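Local coordinates for envelope glycoprotein (Thogoto virus, PDB 5XEA) that probably attaches the virus to a host-cell receptor and later induces fusion of the virion with the host membrane, at residues B[95-100]-B[133-138]; B[51-56]-B[101-106]; B[122-127]-B[438-443]. One frame throughout, in Å; residues are numbered along the deposited sequence.

All three contacts lie toward the same end of the elongated chain, with contacts 1 and 2 each centred about 53 Å from the centre of the chain and contact 3 about 45 Å from it. Contacts 1 and 2 are nearly coincident, their centres about 4 Å apart: strands 133-156 and 40-56 are neighbours in one sheet, and a disulfide of 2.0 Å joins Cys136 SG to Cys106 SG. Contact 3, centred about 13 Å from contact 1, brings the C-terminal segment 438-443 alongside. It is tied to the bulge of contact 1 by a salt bridge, Arg125 NH2 to Asp97 OD2 at 2.7 Å, and touches contact 2 where Asp126 packs on Ala52.

Contact 1 of 3, residues B[95-100]-B[133-138]; sequences CHDCWG and YHMCNI
Cys95 and Ile138 form a hydrogen-bonded antiparallel pair, with Cys95 N 2.8 Å from Ile138 O and the return bond running from Ile138 N to Cys95 O. Their CB atoms lie 4.1 Å apart, on the sheet face shared with Cys98 and Cys136. At His96 and Asp97 the chain turns a corner, and the amide of Asn137 spans the detour. Its OD1 accepts the N-H of Asp97 at 2.9 Å, the donor standing 52° out of the carbonyl plane, while its ND2 donates to Asp97 OD1, also at 2.9 Å, with that oxygen in the amide plane. Both ends of the amide are thus engaged, which fixes its rotation; the other carboxylate oxygen, Asp97 OD2, is held by Trp129 NE1 and Arg125. Cys98 resumes the pairing through two backbone bonds to Cys136. Met135 CE rests 3.7 Å from Trp99 CB. With CG of Trp99 between the backbone N and the carbonyl carbon (chi1 59°), the indole edge meets one face of Tyr133 in a T-shaped pair, Trp99 CE3 lying 3.9 Å from Tyr133 CD1. Gly100 N reaches His134 O at 3.1 Å and closes the pairing. The one-residue slip in register between Cys95 and Cys98 is a beta bulge, set in a strand that flanks 133-156 on the edge not taken by strand 40-56.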
loop_
_atom_site.group_PDB
_atom_site.type_symbol
_atom_site.label_atom_id
_atom_site.label_comp_id
_atom_site.label_asym_id
_atom_site.label_seq_id
_atom_site.Cartn_x
_atom_site.Cartn_y
_atom_site.Cartn_z
ATOM N N CYS B 95 -15.917 42.277 -19.828
ATOM C CA CYS B 95 -16.999 43.243 -19.979
ATOM C C CYS B 95 -17.851 43.154 -18.736
ATOM O O CYS B 95 -18.407 42.090 -18.442
ATOM C CB CYS B 95 -17.858 42.957 -21.216
ATOM S SG CYS B 95 -17.134 43.433 -22.774
ATOM N N HIS B 96 -17.950 44.255 -18.011
ATOM C CA HIS B 96 -18.833 44.354 -16.862
ATOM C C HIS B 96 -20.040 45.210 -17.240
ATOM O O HIS B 96 -19.909 46.428 -17.411
ATOM C CB HIS B 96 -18.095 44.955 -15.673
ATOM C CG HIS B 96 -18.861 44.867 -14.393
ATOM N ND1 HIS B 96 -19.723 45.855 -13.974
ATOM C CD2 HIS B 96 -18.893 43.910 -13.438
ATOM C CE1 HIS B 96 -20.257 45.510 -12.815
ATOM N NE2 HIS B 96 -19.768 44.334 -12.467
ATOM N N ASP B 97 -21.209 44.576 -17.351
ATOM C CA ASP B 97 -22.480 45.279 -17.533
ATOM C C ASP B 97 -22.388 46.271 -18.699
ATOM O O ASP B 97 -22.776 47.430 -18.593
ATOM C CB ASP B 97 -22.913 45.976 -16.238
ATOM C CG ASP B 97 -23.514 45.007 -15.199
ATOM O OD1 ASP B 97 -23.426 43.780 -15.395
ATOM O OD2 ASP B 97 -24.078 45.468 -14.170
ATOM N N CYS B 98 -21.834 45.801 -19.816
ATOM C CA CYS B 98 -21.716 46.611 -21.024
ATOM C C CYS B 98 -23.045 46.571 -21.767
ATOM O O CYS B 98 -23.409 45.541 -22.346
ATOM C CB CYS B 98 -20.590 46.096 -21.911
ATOM S SG CYS B 98 -18.934 46.172 -21.167
ATOM N N TRP B 99 -23.767 47.679 -21.753
ATOM C CA TRP B 99 -25.105 47.735 -22.322
ATOM C C TRP B 99 -25.126 48.633 -23.548
ATOM O O TRP B 99 -24.174 49.370 -23.831
ATOM C CB TRP B 99 -26.130 48.209 -21.287
ATOM C CG TRP B 99 -25.868 49.551 -20.703
ATOM C CD1 TRP B 99 -25.150 49.830 -19.581
ATOM C CD2 TRP B 99 -26.343 50.814 -21.201
ATOM N NE1 TRP B 99 -25.145 51.190 -19.349
ATOM C CE2 TRP B 99 -25.861 51.814 -20.334
ATOM C CE3 TRP B 99 -27.118 51.192 -22.303
ATOM C CZ2 TRP B 99 -26.142 53.177 -20.525
ATOM C CZ3 TRP B 99 -27.394 52.545 -22.499
ATOM C CH2 TRP B 99 -26.906 53.520 -21.612
ATOM N N GLY B 100 -26.227 48.535 -24.293
ATOM C CA GLY B 100 -26.366 49.327 -25.502
ATOM C C GLY B 100 -25.321 48.924 -26.520
ATOM O O GLY B 100 -24.994 47.740 -26.683
ATOM N N TYR B 133 -32.692 47.656 -23.529
ATOM C CA TYR B 133 -31.354 47.523 -24.077
ATOM C C TYR B 133 -30.819 46.123 -23.819
ATOM O O TYR B 133 -31.315 45.375 -22.968
ATOM C CB TYR B 133 -30.376 48.541 -23.471
ATOM C CG TYR B 133 -30.594 49.975 -23.899
ATOM C CD1 TYR B 133 -29.865 50.521 -24.950
ATOM C CD2 TYR B 133 -31.511 50.785 -23.236
ATOM C CE1 TYR B 133 -30.061 51.833 -25.350
ATOM C CE2 TYR B 133 -31.704 52.100 -23.613
ATOM C CZ TYR B 133 -30.974 52.615 -24.677
ATOM O OH TYR B 133 -31.157 53.915 -25.068
ATOM N N HIS B 134 -29.768 45.796 -24.558
ATOM C CA HIS B 134 -29.003 44.577 -24.362
ATOM C C HIS B 134 -27.905 44.810 -23.333
ATOM O O HIS B 134 -27.412 45.933 -23.163
ATOM C CB HIS B 134 -28.375 44.122 -25.668
ATOM C CG HIS B 134 -29.371 43.788 -26.725
ATOM N ND1 HIS B 134 -29.739 42.496 -27.014
ATOM C CD2 HIS B 134 -30.087 44.580 -27.557
ATOM C CE1 HIS B 134 -30.636 42.501 -27.983
ATOM N NE2 HIS B 134 -30.860 43.753 -28.334
ATOM N N MET B 135 -27.513 43.739 -22.645
ATOM C CA MET B 135 -26.432 43.872 -21.686
ATOM C C MET B 135 -25.505 42.671 -21.807
ATOM O O MET B 135 -25.957 41.537 -21.969
ATOM C CB MET B 135 -26.970 44.035 -20.262
ATOM C CG MET B 135 -25.882 44.476 -19.274
ATOM S SD MET B 135 -26.521 44.990 -17.683
ATOM C CE MET B 135 -27.061 46.652 -18.089
ATOM N N CYS B 136 -24.205 42.949 -21.767
ATOM C CA CYS B 136 -23.149 41.994 -22.064
ATOM C C CYS B 136 -22.245 41.867 -20.844
ATOM O O CYS B 136 -21.802 42.873 -20.278
ATOM C CB CYS B 136 -22.347 42.446 -23.296
ATOM S SG CYS B 136 -20.850 41.495 -23.696
ATOM N N ASN B 137 -22.002 40.635 -20.417
ATOM C CA ASN B 137 -20.987 40.378 -19.402
ATOM C C ASN B 137 -20.059 39.305 -19.932
ATOM O O ASN B 137 -20.521 38.243 -20.369
ATOM C CB ASN B 137 -21.608 39.952 -18.064
ATOM C CG ASN B 137 -21.961 41.135 -17.182
ATOM O OD1 ASN B 137 -21.082 41.761 -16.587
ATOM N ND2 ASN B 137 -23.255 41.448 -17.090
ATOM N N ILE B 138 -18.758 39.594 -19.925
ATOM C CA ILE B 138 -17.736 38.621 -20.272
ATOM C C ILE B 138 -16.668 38.609 -19.185
ATOM O O ILE B 138 -16.172 39.670 -18.784
ATOM C CB ILE B 138 -17.075 38.929 -21.627
ATOM C CG1 ILE B 138 -18.114 39.125 -22.728
ATOM C CG2 ILE B 138 -16.049 37.829 -21.995
ATOM C CD1 ILE B 138 -17.470 39.419 -24.056
#

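Contact 2 of 3, residues B[51-56]-B[101-106]; sequences VAYCYN and SDSYAC
Residues 101-106, the part of a 3-10 helix that makes this contact, pack through their last turn against one face of residues 51-56 of strand 40-56 in the long antiparallel sheet. Val51 and Tyr53 direct their side chains to this face, and Cys106 touches both. Cys106 SG lies 3.8 Å from Val51 CG1, the methyl that stands anti to the backbone N (chi1 -179°), and is equally far from Ala52 O. The beta carbon of Cys106 presses on Tyr53 instead: Cys106 CB is 3.6 Å from Tyr53 CD1 and 4.0 Å from Tyr53 CB, so one cysteine touches the base of the tyrosine as well as its ring. Farther along the ring, Tyr53 CE1 is 3.7 Å from the backbone O of Ser103 and 3.9 Å from Ser103 CB. That same Ser103 O accepts the N-H of Cys106 within the helix, so the ring lies against the turn that sets the cysteine in place. No direct hydrogen bond joins the two segments. The polar link is a single water, near the plane of the Tyr53 ring, 2.8 Å from Tyr53 OH and 2.8 Å from Ser103 OG, to which it donates; the Ser103 hydroxyl is also bonded to Gly100 O, just after strand 95-99. Strand 133-156 runs beside 51-56 and shares in the packing: the ring of His134 lies close to that of Tyr53, Cys106 is disulfide-bonded to Cys136 and touches Ile138, and strand 65-72 pairs with 51-56 along its other edge.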
loop_
_atom_site.group_PDB
_atom_site.type_symbol
_atom_site.label_atom_id
_atom_site.label_comp_id
_atom_site.label_asym_id
_atom_site.label_seq_id
_atom_site.Cartn_x
_atom_site.Cartn_y
_atom_site.Cartn_z
ATOM N N VAL B 51 -19.716 34.140 -20.954
ATOM C CA VAL B 51 -20.313 35.148 -21.828
ATOM C C VAL B 51 -21.822 35.163 -21.590
ATOM O O VAL B 51 -22.501 34.160 -21.849
ATOM C CB VAL B 51 -19.995 34.883 -23.312
ATOM C CG1 VAL B 51 -20.602 35.970 -24.197
ATOM C CG2 VAL B 51 -18.474 34.802 -23.529
ATOM N N ALA B 52 -22.339 36.284 -21.089
ATOM C CA ALA B 52 -23.776 36.480 -20.873
ATOM C C ALA B 52 -24.254 37.671 -21.701
ATOM O O ALA B 52 -23.945 38.826 -21.384
ATOM C CB ALA B 52 -24.100 36.689 -19.390
ATOM N N TYR B 53 -25.027 37.389 -22.737
ATOM C CA TYR B 53 -25.624 38.401 -23.603
ATOM C C TYR B 53 -27.129 38.417 -23.345
ATOM O O TYR B 53 -27.828 37.448 -23.649
ATOM C CB TYR B 53 -25.309 38.080 -25.058
ATOM C CG TYR B 53 -25.823 39.087 -26.067
ATOM C CD1 TYR B 53 -25.276 40.362 -26.145
ATOM C CD2 TYR B 53 -26.840 38.751 -26.963
ATOM C CE1 TYR B 53 -25.733 41.287 -27.090
ATOM C CE2 TYR B 53 -27.304 39.675 -27.911
ATOM C CZ TYR B 53 -26.739 40.933 -27.969
ATOM O OH TYR B 53 -27.181 41.849 -28.900
ATOM N N CYS B 54 -27.632 39.505 -22.790
ATOM C CA CYS B 54 -29.013 39.556 -22.342
ATOM C C CYS B 54 -29.740 40.673 -23.069
ATOM O O CYS B 54 -29.113 41.598 -23.582
ATOM C CB CYS B 54 -29.074 39.782 -20.835
ATOM S SG CYS B 54 -28.139 38.532 -19.900
ATOM N N TYR B 55 -31.067 40.576 -23.111
ATOM C CA TYR B 55 -31.912 41.687 -23.540
ATOM C C TYR B 55 -33.052 41.850 -22.548
ATOM O O TYR B 55 -33.680 40.868 -22.142
ATOM C CB TYR B 55 -32.481 41.490 -24.960
ATOM C CG TYR B 55 -33.426 42.612 -25.379
ATOM C CD1 TYR B 55 -32.939 43.882 -25.667
ATOM C CD2 TYR B 55 -34.806 42.407 -25.458
ATOM C CE1 TYR B 55 -33.795 44.915 -26.048
ATOM C CE2 TYR B 55 -35.674 43.447 -25.844
ATOM C CZ TYR B 55 -35.150 44.695 -26.132
ATOM O OH TYR B 55 -35.966 45.739 -26.498
ATOM N N ASN B 56 -33.299 43.088 -22.149
ATOM C CA ASN B 56 -34.375 43.423 -21.228
ATOM C C ASN B 56 -35.455 44.181 -22.008
ATOM O O ASN B 56 -35.329 45.384 -22.239
ATOM C CB ASN B 56 -33.836 44.264 -20.078
ATOM C CG ASN B 56 -34.885 44.562 -19.030
ATOM O OD1 ASN B 56 -36.069 44.317 -19.230
ATOM N ND2 ASN B 56 -34.444 45.084 -17.896
ATOM N N SER B 101 -24.761 49.922 -27.208
ATOM C CA SER B 101 -23.816 49.616 -28.275
ATOM C C SER B 101 -22.588 48.867 -27.773
ATOM O O SER B 101 -21.976 48.128 -28.550
ATOM C CB SER B 101 -23.393 50.900 -28.985
ATOM O OG SER B 101 -23.014 51.866 -28.030
ATOM N N ASP B 102 -22.212 49.031 -26.496
ATOM C CA ASP B 102 -21.083 48.265 -25.953
ATOM C C ASP B 102 -21.374 46.771 -25.851
ATOM O O ASP B 102 -20.436 45.982 -25.782
ATOM C CB ASP B 102 -20.672 48.802 -24.578
ATOM C CG ASP B 102 -20.161 50.241 -24.638
ATOM O OD1 ASP B 102 -19.479 50.589 -25.619
ATOM O OD2 ASP B 102 -20.452 51.026 -23.711
ATOM N N SER B 103 -22.648 46.354 -25.848
ATOM C CA SER B 103 -22.950 44.924 -25.834
ATOM C C SER B 103 -22.461 44.217 -27.088
ATOM O O SER B 103 -22.492 42.985 -27.140
ATOM C CB SER B 103 -24.455 44.696 -25.661
ATOM O OG SER B 103 -25.182 45.183 -26.776
ATOM N N TYR B 104 -22.009 44.975 -28.090
ATOM C CA TYR B 104 -21.419 44.433 -29.310
ATOM C C TYR B 104 -20.273 43.470 -29.017
ATOM O O TYR B 104 -20.025 42.546 -29.799
ATOM C CB TYR B 104 -20.935 45.615 -30.166
ATOM C CG TYR B 104 -20.464 45.331 -31.577
ATOM C CD1 TYR B 104 -21.354 44.922 -32.564
ATOM C CD2 TYR B 104 -19.137 45.549 -31.944
ATOM C CE1 TYR B 104 -20.929 44.699 -33.874
ATOM C CE2 TYR B 104 -18.700 45.327 -33.253
ATOM C CZ TYR B 104 -19.603 44.902 -34.211
ATOM O OH TYR B 104 -19.181 44.679 -35.504
ATOM N N ALA B 105 -19.568 43.664 -27.900
ATOM C CA ALA B 105 -18.406 42.828 -27.595
ATOM C C ALA B 105 -18.771 41.368 -27.378
ATOM O O ALA B 105 -17.909 40.501 -27.540
ATOM C CB ALA B 105 -17.676 43.359 -26.361
ATOM N N CYS B 106 -20.016 41.080 -26.997
ATOM C CA CYS B 106 -20.494 39.717 -26.811
ATOM C C CYS B 106 -20.772 38.986 -28.113
ATOM O O CYS B 106 -21.177 37.823 -28.066
ATOM C CB CYS B 106 -21.785 39.718 -25.992
ATOM S SG CYS B 106 -21.554 39.652 -24.235
HETATM O O HOH W 1 -25.488 44.027 -29.301
#

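Contact 3 of 3, residues B[122-127]-B[438-443]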
loop_
_atom_site.group_PDB
_atom_site.type_symbol
_atom_site.label_atom_id
_atom_site.label_comp_id
_atom_site.label_asym_id
_atom_site.label_seq_id
_atom_site.Cartn_x
_atom_site.Cartn_y
_atom_site.Cartn_z
ATOM N N LEU B 122 -12.762 33.661 -13.081
ATOM C CA LEU B 122 -13.845 34.457 -13.637
ATOM C C LEU B 122 -14.880 34.739 -12.558
ATOM O O LEU B 122 -14.915 34.083 -11.526
ATOM C CB LEU B 122 -14.492 33.750 -14.833
ATOM C CG LEU B 122 -15.172 32.382 -14.707
ATOM C CD1 LEU B 122 -16.569 32.426 -14.102
ATOM C CD2 LEU B 122 -15.222 31.746 -16.104
ATOM N N VAL B 123 -15.700 35.755 -12.801
ATOM C CA VAL B 123 -16.870 36.078 -11.995
ATOM C C VAL B 123 -18.081 35.743 -12.846
ATOM O O VAL B 123 -18.115 36.080 -14.032
ATOM C CB VAL B 123 -16.896 37.564 -11.587
ATOM C CG1 VAL B 123 -18.106 37.859 -10.700
ATOM C CG2 VAL B 123 -15.620 37.950 -10.861
ATOM N N ARG B 124 -19.057 35.054 -12.269
ATOM C CA ARG B 124 -20.257 34.692 -13.014
ATOM C C ARG B 124 -21.291 35.796 -12.835
ATOM O O ARG B 124 -21.800 35.992 -11.734
ATOM C CB ARG B 124 -20.822 33.358 -12.552
ATOM C CG ARG B 124 -22.195 33.097 -13.183
ATOM C CD ARG B 124 -22.790 31.826 -12.646
ATOM N NE ARG B 124 -24.096 31.576 -13.222
ATOM C CZ ARG B 124 -24.835 30.515 -12.931
ATOM N NH1 ARG B 124 -24.378 29.604 -12.079
ATOM N NH2 ARG B 124 -26.024 30.363 -13.490
ATOM N N ARG B 125 -21.600 36.518 -13.908
ATOM C CA ARG B 125 -22.555 37.626 -13.835
ATOM C C ARG B 125 -23.434 37.616 -15.080
ATOM O O ARG B 125 -22.928 37.435 -16.194
ATOM C CB ARG B 125 -21.818 38.971 -13.706
ATOM C CG ARG B 125 -22.716 40.181 -13.475
ATOM C CD ARG B 125 -21.897 41.406 -13.047
ATOM N NE ARG B 125 -22.732 42.603 -12.926
ATOM C CZ ARG B 125 -23.304 43.008 -11.796
ATOM N NH1 ARG B 125 -23.132 42.315 -10.675
ATOM N NH2 ARG B 125 -24.045 44.109 -11.780
ATOM N N ASP B 126 -24.744 37.789 -14.900
ATOM C CA ASP B 126 -25.652 37.897 -16.050
ATOM C C ASP B 126 -26.687 39.004 -15.836
ATOM O O ASP B 126 -27.885 38.833 -16.080
ATOM C CB ASP B 126 -26.325 36.560 -16.363
ATOM C CG ASP B 126 -27.119 35.999 -15.198
ATOM O OD1 ASP B 126 -27.334 36.716 -14.191
ATOM O OD2 ASP B 126 -27.542 34.824 -15.309
ATOM N N ALA B 127 -26.214 40.170 -15.415
ATOM C CA ALA B 127 -27.098 41.308 -15.189
ATOM C C ALA B 127 -27.799 41.733 -16.480
ATOM O O ALA B 127 -27.273 41.565 -17.588
ATOM C CB ALA B 127 -26.309 42.477 -14.605
ATOM N N MET B 438 -21.209 28.768 -8.488
ATOM C CA MET B 438 -22.262 28.289 -7.593
ATOM C C MET B 438 -23.479 29.227 -7.573
ATOM O O MET B 438 -24.626 28.768 -7.504
ATOM C CB MET B 438 -21.705 28.131 -6.190
ATOM C CG MET B 438 -22.657 27.439 -5.278
ATOM S SD MET B 438 -21.844 27.112 -3.721
ATOM C CE MET B 438 -20.799 25.717 -4.191
ATOM N N TYR B 439 -23.257 30.533 -7.635
ATOM C CA TYR B 439 -24.377 31.456 -7.827
ATOM C C TYR B 439 -23.897 32.665 -8.621
ATOM O O TYR B 439 -22.702 32.976 -8.664
ATOM C CB TYR B 439 -25.012 31.889 -6.488
ATOM C CG TYR B 439 -24.013 32.425 -5.479
ATOM C CD1 TYR B 439 -23.742 33.782 -5.408
ATOM C CD2 TYR B 439 -23.336 31.573 -4.610
ATOM C CE1 TYR B 439 -22.828 34.290 -4.510
ATOM C CE2 TYR B 439 -22.398 32.076 -3.685
ATOM C CZ TYR B 439 -22.160 33.434 -3.641
ATOM O OH TYR B 439 -21.253 33.977 -2.757
ATOM N N THR B 440 -24.848 33.331 -9.271
ATOM C CA THR B 440 -24.535 34.526 -10.029
ATOM C C THR B 440 -24.330 35.712 -9.085
ATOM O O THR B 440 -24.967 35.826 -8.032
ATOM C CB THR B 440 -25.650 34.804 -11.039
ATOM O OG1 THR B 440 -25.200 35.776 -11.987
ATOM C CG2 THR B 440 -26.907 35.339 -10.331
ATOM N N LYS B 441 -23.404 36.586 -9.451
ATOM C CA LYS B 441 -23.079 37.749 -8.632
ATOM C C LYS B 441 -23.664 38.980 -9.330
ATOM O O LYS B 441 -22.955 39.737 -9.992
ATOM C CB LYS B 441 -21.542 37.869 -8.422
ATOM C CG LYS B 441 -20.806 36.526 -8.169
ATOM C CD LYS B 441 -20.829 36.093 -6.712
ATOM C CE LYS B 441 -19.940 34.832 -6.470
ATOM N NZ LYS B 441 -20.414 33.627 -7.230
ATOM N N ASN B 442 -24.980 39.170 -9.187
ATOM C CA ASN B 442 -25.720 40.180 -9.949
ATOM C C ASN B 442 -26.034 41.453 -9.170
ATOM O O ASN B 442 -26.849 42.257 -9.637
ATOM C CB ASN B 442 -27.031 39.598 -10.487
ATOM C CG ASN B 442 -26.818 38.687 -11.675
ATOM O OD1 ASN B 442 -25.721 38.634 -12.251
ATOM N ND2 ASN B 442 -27.867 37.966 -12.057
ATOM N N GLY B 443 -25.431 41.658 -8.003
ATOM C CA GLY B 443 -25.506 42.961 -7.359
ATOM C C GLY B 443 -24.327 43.800 -7.816
ATOM O O GLY B 443 -23.267 43.234 -8.081
HETATM O O HOH W 2 -18.498 34.077 -9.631
#
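Lys441 N donates to Arg124 O at 2.9 Å, a backbone link between two irregular segments: the loop leading to strand 133-156 and the C-terminal segment leaving helix 421-437. Bringing the C-terminal part back beside the sheet domain is consistent with the folded-back, post-fusion form of class III fusogens such as baculovirus gp64. The Asn442 amide faces Asp126 with both ends. Its OD1 accepts Asp126 N at 2.9 Å, on a lone pair in the carbonyl plane, and its ND2 donates to Asp126 OD1 from within the amide plane, although the modelled 2.5 Å is short and doubtful. The chain of Arg125 is extended from CG to NE; at its end NH1 donates to O of the poorly ordered Gly443 at 2.8 Å, 66° out of that carbonyl plane, and to Lys441 O by a weak bond of 2.7 Å. Its NH2 is taken by the carboxylate of Asp97, and Arg125 O accepts Trp50 NE1 of the same chain. Arg124 sends NH1 to Met437 O and, weakly, to Met438 O of the third subunit, whereas its NE is buried with no partner in the model; Thr440 N lies over one face of the guanidinium. Tyr439 meets Trp50 of the second subunit edge-to-face, so the segment also lines the trimer interface. Lys441 is bent at chi2, and chi4 (-62°) turns NZ back, to lie 3.7 Å above the plane of the Tyr439 ring, toward its rim. There NZ donates to Tyr439 O at 2.8 Å, to a water that also accepts the N-H of Arg124 and, weakly, to Thr436 O.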